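Phenazine biosynthesis protein, PhzF family (Bacillus anthracis, PDB 3EDN) probably acts as an isomerase-type enzyme of the PhzF family, with a diaminopimelate epimerase-like fold, though its substrate is not established. Local coordinates at residues His8-Thr13 against Gly19-Ile24; Phe12-Asn17 against Asn114-Ile119; Ile155-Thr160 against Lys190-Ala195. One frame throughout, in Å; residues are numbered along the deposited sequence.

Contact 1 (His8-Thr13 against Gly19-Ile24)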
ATOM      1  N   HIS A   8      20.746   1.295  -6.186  1.00  8.20           N
ATOM      2  CA  HIS A   8      21.025   0.103  -6.963  1.00  8.61           C
ATOM      3  C   HIS A   8      22.185  -0.605  -6.265  1.00  8.04           C
ATOM      4  O   HIS A   8      23.277  -0.033  -6.159  1.00  8.43           O
ATOM      5  CB  HIS A   8      21.425   0.541  -8.367  1.00  8.68           C
ATOM      6  CG  HIS A   8      21.947  -0.551  -9.243  1.00 10.25           C
ATOM      7  ND1 HIS A   8      22.399  -0.300 -10.521  1.00 10.75           N
ATOM      8  CD2 HIS A   8      22.091  -1.884  -9.043  1.00 10.03           C
ATOM      9  CE1 HIS A   8      22.813  -1.429 -11.069  1.00 11.63           C
ATOM     10  NE2 HIS A   8      22.636  -2.405 -10.197  1.00 10.03           N
ATOM     11  N   TYR A   9      21.920  -1.806  -5.727  1.00  8.10           N
ATOM     12  CA  TYR A   9      22.974  -2.704  -5.232  1.00  7.99           C
ATOM     13  C   TYR A   9      22.943  -3.921  -6.120  1.00  8.06           C
ATOM     14  O   TYR A   9      21.867  -4.318  -6.580  1.00  8.81           O
ATOM     15  CB  TYR A   9      22.704  -3.139  -3.774  1.00  9.49           C
ATOM     16  CG  TYR A   9      23.226  -2.152  -2.765  1.00  8.62           C
ATOM     17  CD1 TYR A   9      22.679  -0.876  -2.674  1.00  8.82           C
ATOM     18  CD2 TYR A   9      24.281  -2.479  -1.912  1.00  9.22           C
ATOM     19  CE1 TYR A   9      23.165   0.046  -1.766  1.00  9.27           C
ATOM     20  CE2 TYR A   9      24.776  -1.566  -0.993  1.00  9.33           C
ATOM     21  CZ  TYR A   9      24.198  -0.300  -0.923  1.00  9.95           C
ATOM     22  OH  TYR A   9      24.688   0.627  -0.028  1.00 10.74           O
ATOM     23  N   ASP A  10      24.112  -4.504  -6.380  1.00  8.41           N
ATOM     24  CA  ASP A  10      24.152  -5.786  -7.098  1.00  8.34           C
ATOM     25  C   ASP A  10      24.291  -6.895  -6.075  1.00  8.32           C
ATOM     26  O   ASP A  10      25.193  -6.852  -5.241  1.00  8.45           O
ATOM     27  CB  ASP A  10      25.319  -5.857  -8.086  1.00  9.01           C
ATOM     28  CG  ASP A  10      24.951  -5.347  -9.471  1.00  9.97           C
ATOM     29  OD1 ASP A  10      23.797  -4.922  -9.692  1.00 10.03           O
ATOM     30  OD2 ASP A  10      25.855  -5.397 -10.330  1.00 11.28           O
ATOM     31  N   ALA A  11      23.371  -7.857  -6.113  1.00  8.07           N
ATOM     32  CA  ALA A  11      23.419  -9.012  -5.205  1.00  8.40           C
ATOM     33  C   ALA A  11      24.327 -10.126  -5.736  1.00  8.67           C
ATOM     34  O   ALA A  11      24.491 -10.291  -6.962  1.00  8.51           O
ATOM     35  CB  ALA A  11      22.025  -9.561  -4.979  1.00  9.08           C
ATOM     36  N   PHE A  12      24.886 -10.903  -4.804  1.00  9.33           N
ATOM     37  CA  PHE A  12      25.726 -12.078  -5.104  1.00 10.21           C
ATOM     38  C   PHE A  12      27.021 -11.719  -5.832  1.00 10.86           C
ATOM     39  O   PHE A  12      27.519 -12.478  -6.680  1.00 12.30           O
ATOM     40  CB  PHE A  12      24.950 -13.142  -5.893  1.00 10.45           C
ATOM     41  CG  PHE A  12      23.688 -13.611  -5.223  1.00  9.70           C
ATOM     42  CD1 PHE A  12      23.726 -14.167  -3.949  1.00 10.18           C
ATOM     43  CD2 PHE A  12      22.469 -13.561  -5.887  1.00 10.58           C
ATOM     44  CE1 PHE A  12      22.551 -14.621  -3.326  1.00 10.27           C
ATOM     45  CE2 PHE A  12      21.317 -14.001  -5.274  1.00 10.41           C
ATOM     46  CZ  PHE A  12      21.358 -14.547  -4.010  1.00  9.99           C
ATOM     47  N   THR A  13      27.571 -10.558  -5.505  1.00  9.65           N
ATOM     48  CA  THR A  13      28.874 -10.166  -6.016  1.00 11.43           C
ATOM     49  C   THR A  13      29.515  -9.150  -5.080  1.00 11.48           C
ATOM     50  O   THR A  13      28.834  -8.532  -4.249  1.00 11.31           O
ATOM     51  CB  THR A  13      28.767  -9.561  -7.439  1.00 10.98           C
ATOM     52  OG1 THR A  13      30.063  -9.463  -8.031  1.00 13.27           O
ATOM     53  CG2 THR A  13      28.151  -8.168  -7.383  1.00  9.92           C
ATOM     54  N   GLY A  19      26.810  -8.375 -10.643  1.00  8.43           N
ATOM     55  CA  GLY A  19      25.810  -9.221 -10.008  1.00  8.36           C
ATOM     56  C   GLY A  19      24.385  -9.034 -10.511  1.00  8.13           C
ATOM     57  O   GLY A  19      24.148  -8.578 -11.644  1.00  9.78           O
ATOM     58  N   ASN A  20      23.438  -9.404  -9.650  1.00  7.85           N
ATOM     59  CA  ASN A  20      22.021  -9.354  -9.961  1.00  8.46           C
ATOM     60  C   ASN A  20      21.428  -8.083  -9.373  1.00  8.73           C
ATOM     61  O   ASN A  20      21.346  -7.944  -8.165  1.00  8.67           O
ATOM     62  CB  ASN A  20      21.349 -10.593  -9.382  1.00  8.93           C
ATOM     63  CG  ASN A  20      19.917 -10.775  -9.878  1.00  9.56           C
ATOM     64  OD1 ASN A  20      19.331  -9.865 -10.484  1.00 10.51           O
ATOM     65  ND2 ASN A  20      19.365 -11.953  -9.659  1.00 10.38           N
ATOM     66  N   PRO A  21      21.047  -7.135 -10.235  1.00  8.71           N
ATOM     67  CA  PRO A  21      20.581  -5.827  -9.727  1.00  8.74           C
ATOM     68  C   PRO A  21      19.397  -5.900  -8.797  1.00  8.64           C
ATOM     69  O   PRO A  21      18.429  -6.660  -9.016  1.00  8.80           O
ATOM     70  CB  PRO A  21      20.142  -5.098 -11.001  1.00  8.98           C
ATOM     71  CG  PRO A  21      21.047  -5.686 -12.061  1.00  9.76           C
ATOM     72  CD  PRO A  21      21.029  -7.170 -11.707  1.00  9.36           C
ATOM     73  N   ALA A  22      19.477  -5.077  -7.759  1.00  8.87           N
ATOM     74  CA  ALA A  22      18.446  -5.007  -6.757  1.00  8.16           C
ATOM     75  C   ALA A  22      18.190  -3.512  -6.529  1.00  9.12           C
ATOM     76  O   ALA A  22      19.058  -2.809  -6.016  1.00  8.52           O
ATOM     77  CB  ALA A  22      18.945  -5.682  -5.464  1.00  9.76           C
ATOM     78  N   GLY A  23      17.001  -3.026  -6.902  1.00  7.83           N
ATOM     79  CA  GLY A  23      16.597  -1.661  -6.551  1.00  8.41           C
ATOM     80  C   GLY A  23      16.148  -1.641  -5.100  1.00  8.47           C
ATOM     81  O   GLY A  23      15.592  -2.604  -4.604  1.00  9.35           O
ATOM     82  N   ILE A  24      16.404  -0.536  -4.413  1.00  8.62           N
ATOM     83  CA  ILE A  24      16.057  -0.450  -3.000  1.00  8.63           C
ATOM     84  C   ILE A  24      15.598   0.948  -2.620  1.00  8.95           C
ATOM     85  O   ILE A  24      16.256   1.941  -2.923  1.00  9.08           O
ATOM     86  CB  ILE A  24      17.282  -0.785  -2.101  1.00  9.31           C
ATOM     87  CG1 ILE A  24      17.980  -2.083  -2.521  1.00 10.49           C
ATOM     88  CG2 ILE A  24      16.880  -0.847  -0.628  1.00 11.18           C
ATOM     89  CD1 ILE A  24      19.385  -2.194  -1.956  1.00 10.91           C
TER
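The carboxylate of D10 reaches across to G19 because its CG stands opposite the carbonyl carbon (chi1 -90°), while H8, with CG anti to the backbone N (chi1 171°), lays its imidazole along the same face toward P21. The setting is an antiparallel beta hairpin, formed by strands 3-11 and 20-25, whose short segments run at 143° to one another. Its backbone ladder illustrates how a hairpin is registered. Y9 and A22 form one hydrogen-bonded pair, Y9 N giving to A22 O at 3.0 Å and A22 N giving to Y9 O at 2.8 Å. A11 and N20 form the next, with A11 N donating to N20 O at 2.9 Å and N20 N donating to A11 O.

On the face of H8, D10 and P21, D10 works with both oxygens. OD2 accepts the backbone N-H of G19 at 3.1 Å, met from above the carboxylate plane, whereas OD1 accepts the N-H of H8 NE2 at 2.8 Å. This pairing fixes the turn of the imidazole, whose ND1 also bonds to K293 NZ and whose ring meets that of F45. The P21 ring lies side by side with the imidazole and packs on D10 OD1. The other face carries Y9, A11, N20 and A22. The tyrosine hydroxyl bonds R87 and the amide of N20 gives to V228 O, while Y9 touches A83 and N20 touches H75 of helix 74-86. Near the base of the tyrosine, I24 ends in a methyl that comes obliquely against its ring, CD1 of I24 lying 3.6 Å from CD1 of Y9.

Contact 2 (Phe12-Asn17 against Asn114-Ile119); sequences FTNKPN and NGETFI
N14 ND2 faces both carboxylate oxygens of E116, lying 3.3 Å from OE1 and at the same distance from OE2. Both bonds are weak, the one to OE1 the straighter at 151°. Each residue was modelled in two conformers, and the combination described here brings N14 CB implausibly close to E116 OE2, at 2.6 Å; this pairing of copies is therefore doubtful, and the two bonds are tentative. In these copies the side chains meet at about a right angle, with the amide and carboxylate planes turned 40° apart. E116 reaches over with a chain extended beyond CG. N14 has its CG between the backbone N and the carbonyl carbon (chi1 51°), which turns the amide toward E116.

Each partner is presented by a small turn. Behind N14, the hydroxyl of T13 accepts a weak bond from K15 N, as in an ST turn, and OG1 is held further by D265 O. Ahead of E116, the side chain of N112 accepts the E116 N-H through OD1, and G115 takes the positive phi that carries the chain round. The E116 carbonyl oxygen then lies at the edge of the F118 ring, in its plane. T288 bonds to F12 through its backbone and, through OG1, to T117 O. N14 also touches R267, and E116 touches T288. This is a tentative, weak polar contact at the surface between two hairpin connections, the loop joining strands 3-11 and 20-25 and the turn joining 103-111 and 117-122; strands 3-11 and 117-122 both pair with strand 282-298.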
ATOM      1  N   PHE A  12      24.886 -10.903  -4.804  1.00  9.33           N
ATOM      2  CA  PHE A  12      25.726 -12.078  -5.104  1.00 10.21           C
ATOM      3  C   PHE A  12      27.021 -11.719  -5.832  1.00 10.86           C
ATOM      4  O   PHE A  12      27.519 -12.478  -6.680  1.00 12.30           O
ATOM      5  CB  PHE A  12      24.950 -13.142  -5.893  1.00 10.45           C
ATOM      6  CG  PHE A  12      23.688 -13.611  -5.223  1.00  9.70           C
ATOM      7  CD1 PHE A  12      23.726 -14.167  -3.949  1.00 10.18           C
ATOM      8  CD2 PHE A  12      22.469 -13.561  -5.887  1.00 10.58           C
ATOM      9  CE1 PHE A  12      22.551 -14.621  -3.326  1.00 10.27           C
ATOM     10  CE2 PHE A  12      21.317 -14.001  -5.274  1.00 10.41           C
ATOM     11  CZ  PHE A  12      21.358 -14.547  -4.010  1.00  9.99           C
ATOM     12  N   THR A  13      27.571 -10.558  -5.505  1.00  9.65           N
ATOM     13  CA  THR A  13      28.874 -10.166  -6.016  1.00 11.43           C
ATOM     14  C   THR A  13      29.515  -9.150  -5.080  1.00 11.48           C
ATOM     15  O   THR A  13      28.834  -8.532  -4.249  1.00 11.31           O
ATOM     16  CB  THR A  13      28.767  -9.561  -7.439  1.00 10.98           C
ATOM     17  OG1 THR A  13      30.063  -9.463  -8.031  1.00 13.27           O
ATOM     18  CG2 THR A  13      28.151  -8.168  -7.383  1.00  9.92           C
ATOM     19  N   ASN A  14      30.835  -8.988  -5.220  1.00 12.28           N
ATOM     20  CA  ASN A  14      31.539  -7.963  -4.462  0.50 13.74           C
ATOM     21  C   ASN A  14      32.041  -6.853  -5.372  1.00 13.83           C
ATOM     22  O   ASN A  14      32.669  -5.901  -4.910  1.00 14.27           O
ATOM     23  CB  ASN A  14      32.682  -8.555  -3.628  0.50 15.36           C
ATOM     24  CG  ASN A  14      33.606  -9.429  -4.446  0.50 16.56           C
ATOM     25  OD1 ASN A  14      33.574  -9.413  -5.678  0.50 18.00           O
ATOM     26  ND2 ASN A  14      34.444 -10.205  -3.756  0.50 17.84           N
ATOM     27  N   LYS A  15      31.711  -6.941  -6.661  1.00 12.50           N
ATOM     28  CA  LYS A  15      32.114  -5.885  -7.603  1.00 12.52           C
ATOM     29  C   LYS A  15      30.944  -5.249  -8.330  1.00 10.82           C
ATOM     30  O   LYS A  15      30.094  -5.949  -8.859  1.00 10.67           O
ATOM     31  CB  LYS A  15      33.150  -6.423  -8.586  1.00 14.54           C
ATOM     32  CG  LYS A  15      34.445  -6.816  -7.879  1.00 16.70           C
ATOM     33  CD  LYS A  15      35.607  -6.931  -8.815  1.00 18.73           C
ATOM     34  CE  LYS A  15      36.842  -7.416  -8.066  1.00 18.43           C
ATOM     35  NZ  LYS A  15      37.436  -6.324  -7.281  1.00 19.52           N
ATOM     36  N   PRO A  16      30.880  -3.901  -8.339  1.00  9.47           N
ATOM     37  CA  PRO A  16      29.778  -3.204  -9.015  1.00  9.11           C
ATOM     38  C   PRO A  16      29.598  -3.710 -10.454  1.00  9.52           C
ATOM     39  O   PRO A  16      30.592  -3.963 -11.161  1.00  9.19           O
ATOM     40  CB  PRO A  16      30.246  -1.737  -9.009  1.00 10.67           C
ATOM     41  CG  PRO A  16      31.194  -1.640  -7.869  1.00 12.25           C
ATOM     42  CD  PRO A  16      31.856  -2.968  -7.763  1.00 10.55           C
ATOM     43  N   ASN A  17      28.364  -3.869 -10.876  1.00  9.56           N
ATOM     44  CA  ASN A  17      27.974  -4.297 -12.218  1.00 10.36           C
ATOM     45  C   ASN A  17      28.113  -5.781 -12.483  1.00 11.37           C
ATOM     46  O   ASN A  17      27.812  -6.209 -13.502  1.00 13.10           O
ATOM     47  CB  ASN A  17      28.677  -3.509 -13.338  1.00 10.90           C
ATOM     48  CG  ASN A  17      28.633  -1.998 -13.129  1.00 11.41           C
ATOM     49  OD1 ASN A  17      27.683  -1.375 -13.431  1.00 14.07           O
ATOM     50  ND2 ASN A  17      29.642  -1.484 -12.598  1.00  8.10           N
ATOM     51  N   ASN A 114      36.849 -13.014   3.802  1.00 27.02           N
ATOM     52  CA  ASN A 114      37.419 -11.802   3.216  1.00 26.92           C
ATOM     53  C   ASN A 114      36.909 -10.521   3.880  1.00 25.82           C
ATOM     54  O   ASN A 114      37.258  -9.410   3.468  1.00 25.49           O
ATOM     55  CB  ASN A 114      37.194 -11.788   1.707  1.00 28.57           C
ATOM     56  CG  ASN A 114      37.905 -12.930   1.013  1.00 29.95           C
ATOM     57  OD1 ASN A 114      38.988 -13.349   1.435  1.00 31.16           O
ATOM     58  ND2 ASN A 114      37.299 -13.451  -0.049  1.00 30.44           N
ATOM     59  N   GLY A 115      36.099 -10.688   4.921  1.00 24.23           N
ATOM     60  CA  GLY A 115      35.643  -9.562   5.717  1.00 22.03           C
ATOM     61  C   GLY A 115      34.358  -8.949   5.192  1.00 20.05           C
ATOM     62  O   GLY A 115      33.870  -7.958   5.735  1.00 21.09           O
ATOM     63  N   GLU A 116      33.811  -9.553   4.143  1.00 19.56           N
ATOM     64  CA  GLU A 116      32.577  -9.102   3.501  0.50 18.28           C
ATOM     65  C   GLU A 116      31.338  -9.596   4.248  1.00 17.00           C
ATOM     66  O   GLU A 116      31.278 -10.765   4.630  1.00 18.35           O
ATOM     67  CB  GLU A 116      32.503  -9.635   2.064  0.50 18.58           C
ATOM     68  CG  GLU A 116      33.704  -9.338   1.170  0.50 18.86           C
ATOM     69  CD  GLU A 116      33.439  -9.686  -0.287  0.50 18.94           C
ATOM     70  OE1 GLU A 116      33.537 -10.881  -0.651  0.50 18.45           O
ATOM     71  OE2 GLU A 116      33.117  -8.765  -1.077  0.50 20.31           O
ATOM     72  N   THR A 117      30.351  -8.729   4.423  1.00 14.69           N
ATOM     73  CA  THR A 117      29.095  -9.115   5.032  1.00 14.23           C
ATOM     74  C   THR A 117      28.298 -10.015   4.098  1.00 13.71           C
ATOM     75  O   THR A 117      28.132  -9.711   2.908  1.00 12.31           O
ATOM     76  CB  THR A 117      28.270  -7.882   5.417  1.00 15.19           C
ATOM     77  OG1 THR A 117      28.931  -7.189   6.494  1.00 15.82           O
ATOM     78  CG2 THR A 117      26.869  -8.287   5.854  1.00 15.01           C
ATOM     79  N   PHE A 118      27.844 -11.141   4.641  1.00 12.48           N
ATOM     80  CA  PHE A 118      27.017 -12.093   3.918  1.00 13.54           C
ATOM     81  C   PHE A 118      25.646 -12.196   4.565  1.00 12.51           C
ATOM     82  O   PHE A 118      25.520 -12.157   5.787  1.00 14.30           O
ATOM     83  CB  PHE A 118      27.703 -13.473   3.938  1.00 15.25           C
ATOM     84  CG  PHE A 118      28.561 -13.733   2.739  1.00 16.93           C
ATOM     85  CD1 PHE A 118      29.688 -12.957   2.469  1.00 17.81           C
ATOM     86  CD2 PHE A 118      28.219 -14.735   1.849  1.00 18.39           C
ATOM     87  CE1 PHE A 118      30.456 -13.210   1.327  1.00 18.11           C
ATOM     88  CE2 PHE A 118      28.979 -14.986   0.735  1.00 18.21           C
ATOM     89  CZ  PHE A 118      30.088 -14.226   0.468  1.00 17.94           C
ATOM     90  N   ILE A 119      24.621 -12.320   3.733  1.00 10.75           N
ATOM     91  CA  ILE A 119      23.230 -12.419   4.177  1.00 10.28           C
ATOM     92  C   ILE A 119      22.761 -13.829   3.833  1.00 10.43           C
ATOM     93  O   ILE A 119      22.814 -14.232   2.660  1.00 10.73           O
ATOM     94  CB  ILE A 119      22.329 -11.425   3.414  1.00  9.73           C
ATOM     95  CG1 ILE A 119      22.902 -10.002   3.503  1.00 10.27           C
ATOM     96  CG2 ILE A 119      20.904 -11.491   3.918  1.00  9.14           C
ATOM     97  CD1 ILE A 119      23.222  -9.527   4.907  1.00 11.06           C
TER

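Contact 3 (Ile155-Thr160 against Lys190-Ala195)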
ATOM      1  N   ILE A 155      20.034 -35.464 -15.824  1.00 13.30           N
ATOM      2  CA  ILE A 155      19.226 -34.277 -16.077  1.00 13.69           C
ATOM      3  C   ILE A 155      17.986 -34.409 -15.211  1.00 14.01           C
ATOM      4  O   ILE A 155      17.297 -35.440 -15.253  1.00 12.75           O
ATOM      5  CB  ILE A 155      18.845 -34.150 -17.559  1.00 13.78           C
ATOM      6  CG1 ILE A 155      20.098 -34.160 -18.446  1.00 14.05           C
ATOM      7  CG2 ILE A 155      18.011 -32.890 -17.788  1.00 14.68           C
ATOM      8  CD1 ILE A 155      19.789 -34.382 -19.947  1.00 14.32           C
ATOM      9  N   VAL A 156      17.717 -33.395 -14.391  1.00 12.73           N
ATOM     10  CA  VAL A 156      16.579 -33.447 -13.485  1.00 12.24           C
ATOM     11  C   VAL A 156      15.903 -32.091 -13.389  1.00 12.15           C
ATOM     12  O   VAL A 156      16.535 -31.055 -13.592  1.00 12.32           O
ATOM     13  CB  VAL A 156      16.977 -33.879 -12.051  1.00 12.13           C
ATOM     14  CG1 VAL A 156      17.591 -35.267 -12.060  1.00 13.86           C
ATOM     15  CG2 VAL A 156      17.926 -32.852 -11.397  1.00 12.57           C
ATOM     16  N   TYR A 157      14.614 -32.111 -13.099  1.00 11.95           N
ATOM     17  CA  TYR A 157      13.896 -30.930 -12.628  1.00 12.16           C
ATOM     18  C   TYR A 157      14.202 -30.837 -11.151  1.00 11.79           C
ATOM     19  O   TYR A 157      14.179 -31.853 -10.455  1.00 12.49           O
ATOM     20  CB  TYR A 157      12.383 -31.133 -12.762  1.00 14.02           C
ATOM     21  CG  TYR A 157      11.839 -31.229 -14.171  1.00 14.65           C
ATOM     22  CD1 TYR A 157      11.564 -30.077 -14.908  1.00 14.65           C
ATOM     23  CD2 TYR A 157      11.577 -32.466 -14.759  1.00 14.07           C
ATOM     24  CE1 TYR A 157      11.054 -30.147 -16.211  1.00 15.53           C
ATOM     25  CE2 TYR A 157      11.069 -32.550 -16.056  1.00 14.78           C
ATOM     26  CZ  TYR A 157      10.811 -31.385 -16.769  1.00 14.40           C
ATOM     27  OH  TYR A 157      10.302 -31.453 -18.042  1.00 15.86           O
ATOM     28  N   GLY A 158      14.481 -29.632 -10.667  1.00 11.70           N
ATOM     29  CA  GLY A 158      14.736 -29.420  -9.247  1.00 12.47           C
ATOM     30  C   GLY A 158      14.108 -28.126  -8.751  1.00 11.37           C
ATOM     31  O   GLY A 158      13.959 -27.166  -9.504  1.00 11.27           O
ATOM     32  N   SER A 159      13.696 -28.106  -7.488  1.00 10.62           N
ATOM     33  CA  SER A 159      13.104 -26.915  -6.889  1.00 10.92           C
ATOM     34  C   SER A 159      13.494 -26.790  -5.433  1.00 10.69           C
ATOM     35  O   SER A 159      13.391 -27.772  -4.677  1.00 11.47           O
ATOM     36  CB  SER A 159      11.586 -27.003  -6.923  1.00 11.15           C
ATOM     37  OG  SER A 159      11.031 -25.988  -6.100  1.00 13.54           O
ATOM     38  N   THR A 160      13.912 -25.586  -5.044  1.00 11.53           N
ATOM     39  CA  THR A 160      13.945 -25.189  -3.628  1.00 11.65           C
ATOM     40  C   THR A 160      13.022 -23.974  -3.439  1.00 13.38           C
ATOM     41  O   THR A 160      13.246 -23.133  -2.560  1.00 13.66           O
ATOM     42  CB  THR A 160      15.371 -24.871  -3.149  1.00 11.03           C
ATOM     43  OG1 THR A 160      15.960 -23.895  -4.030  1.00 11.07           O
ATOM     44  CG2 THR A 160      16.225 -26.147  -3.089  1.00 10.81           C
ATOM     45  N   LYS A 190       8.060 -31.635 -21.042  1.00 24.48           N
ATOM     46  CA  LYS A 190       6.665 -32.086 -20.926  1.00 25.58           C
ATOM     47  C   LYS A 190       6.127 -32.037 -19.496  1.00 25.07           C
ATOM     48  O   LYS A 190       4.995 -31.595 -19.255  1.00 24.89           O
ATOM     49  CB  LYS A 190       6.512 -33.510 -21.464  1.00 27.07           C
ATOM     50  CG  LYS A 190       7.095 -33.727 -22.840  1.00 29.20           C
ATOM     51  CD  LYS A 190       6.429 -32.840 -23.872  1.00 30.63           C
ATOM     52  CE  LYS A 190       6.800 -33.296 -25.272  1.00 31.69           C
ATOM     53  NZ  LYS A 190       6.089 -32.496 -26.303  1.00 33.26           N
ATOM     54  N   GLU A 191       6.943 -32.500 -18.554  1.00 23.91           N
ATOM     55  CA  GLU A 191       6.510 -32.644 -17.169  1.00 23.15           C
ATOM     56  C   GLU A 191       6.258 -31.291 -16.506  1.00 22.47           C
ATOM     57  O   GLU A 191       5.283 -31.127 -15.763  1.00 22.14           O
ATOM     58  CB  GLU A 191       7.538 -33.456 -16.374  1.00 23.77           C
ATOM     59  CG  GLU A 191       7.192 -33.644 -14.902  1.00 24.83           C
ATOM     60  CD  GLU A 191       6.015 -34.571 -14.672  0.50 25.27           C
ATOM     61  OE1 GLU A 191       5.556 -35.222 -15.635  0.50 25.38           O
ATOM     62  OE2 GLU A 191       5.552 -34.653 -13.515  0.50 25.34           O
ATOM     63  N   ILE A 192       7.146 -30.332 -16.768  1.00 21.27           N
ATOM     64  CA  ILE A 192       7.033 -28.985 -16.203  1.00 19.50           C
ATOM     65  C   ILE A 192       7.341 -27.955 -17.286  1.00 19.47           C
ATOM     66  O   ILE A 192       8.451 -27.420 -17.365  1.00 18.31           O
ATOM     67  CB  ILE A 192       7.980 -28.764 -14.995  1.00 19.08           C
ATOM     68  CG1 ILE A 192       7.992 -29.991 -14.072  1.00 18.96           C
ATOM     69  CG2 ILE A 192       7.587 -27.494 -14.240  1.00 19.18           C
ATOM     70  CD1 ILE A 192       8.746 -29.770 -12.748  1.00 18.68           C
ATOM     71  N   PRO A 193       6.351 -27.681 -18.143  1.00 19.02           N
ATOM     72  CA  PRO A 193       6.569 -26.888 -19.348  1.00 18.98           C
ATOM     73  C   PRO A 193       7.047 -25.465 -19.079  1.00 18.66           C
ATOM     74  O   PRO A 193       7.659 -24.865 -19.957  1.00 17.87           O
ATOM     75  CB  PRO A 193       5.183 -26.870 -20.019  1.00 19.03           C
ATOM     76  CG  PRO A 193       4.420 -27.955 -19.382  1.00 20.69           C
ATOM     77  CD  PRO A 193       4.957 -28.142 -18.012  1.00 19.60           C
ATOM     78  N   ASN A 194       6.771 -24.930 -17.890  1.00 18.55           N
ATOM     79  CA  ASN A 194       7.147 -23.557 -17.577  1.00 18.52           C
ATOM     80  C   ASN A 194       8.416 -23.442 -16.740  1.00 17.79           C
ATOM     81  O   ASN A 194       8.708 -22.378 -16.213  1.00 17.37           O
ATOM     82  CB  ASN A 194       5.994 -22.811 -16.888  1.00 20.63           C
ATOM     83  CG  ASN A 194       5.791 -23.240 -15.447  1.00 22.86           C
ATOM     84  OD1 ASN A 194       5.986 -24.408 -15.092  1.00 23.39           O
ATOM     85  ND2 ASN A 194       5.383 -22.289 -14.604  1.00 23.95           N
ATOM     86  N   ALA A 195       9.174 -24.533 -16.624  1.00 16.44           N
ATOM     87  CA  ALA A 195      10.442 -24.479 -15.880  1.00 14.74           C
ATOM     88  C   ALA A 195      11.489 -23.671 -16.631  1.00 13.65           C
ATOM     89  O   ALA A 195      11.493 -23.627 -17.856  1.00 14.67           O
ATOM     90  CB  ALA A 195      10.966 -25.883 -15.609  1.00 14.72           C
TER
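Strand 156-159 passes a coil segment, K190-A195, that makes a type I beta turn from I192 to A195, closed by A195 N donating to I192 O at 3.1 Å. The two backbones stay well apart, Y157 CA and I192 CA being 8.0 Å from one another, and the gap is bridged by one large side chain. Y157 is thus a worked example of an aromatic residue that joins a strand to an irregular loop by shape rather than by polar bonding.

Its ring leaves the strand with CG opposite the carbonyl carbon (chi1 -67°) and lies against I192. The CG1 of I192 sits over one face, 3.8 Å from the Y157 ring centroid and 19° off the normal, a CH-pi contact displaced toward the rim. The isoleucine runs past the tyrosine in the opposite direction, which brings CD1 of I192 back along the ring to 3.6 Å from CD1 of Y157, while its CB rests near CE1. At the edge, close to the ring plane, the methyl of A195 completes the apolar packing from the far end of the turn. E191 approaches obliquely, its CB 3.7 Å from CE2 of Y157; beyond it the chain bends and carries the carboxylate away. Y157 OH lies 3.6 Å from E191 N.

Around this core, Y157 also touches W163 and V165 of strand 163-168 as well as L189, and I192 rests on W163. The loop, which links helix 185-188 to strand 196-201, thereby packs against strands 156-159 and 163-168, while V156, next to Y157, contacts Y239 and Y243 of helix 230-244.

Overall arrangement
From the N terminus, contact 1 closes first, folding strand 3-11 back on strand 20-25 around the 12-19 loop. Contact 2 starts from the same piece of chain, sharing F12 and T13, but reaches forward to 114-119; its loop therefore begins within that of contact 1 and runs far beyond it, so the two cross rather than nest. Their centres are 10 Å apart. Contact 3 follows in series, closing a loop of 29 intervening residues between strand 156-159 and the approach to strand 196-201. It lies on the opposite side of the chain's centre, about 27 Å from contact 1 between centres, consistent with the two-lobed diaminopimelate epimerase-like fold.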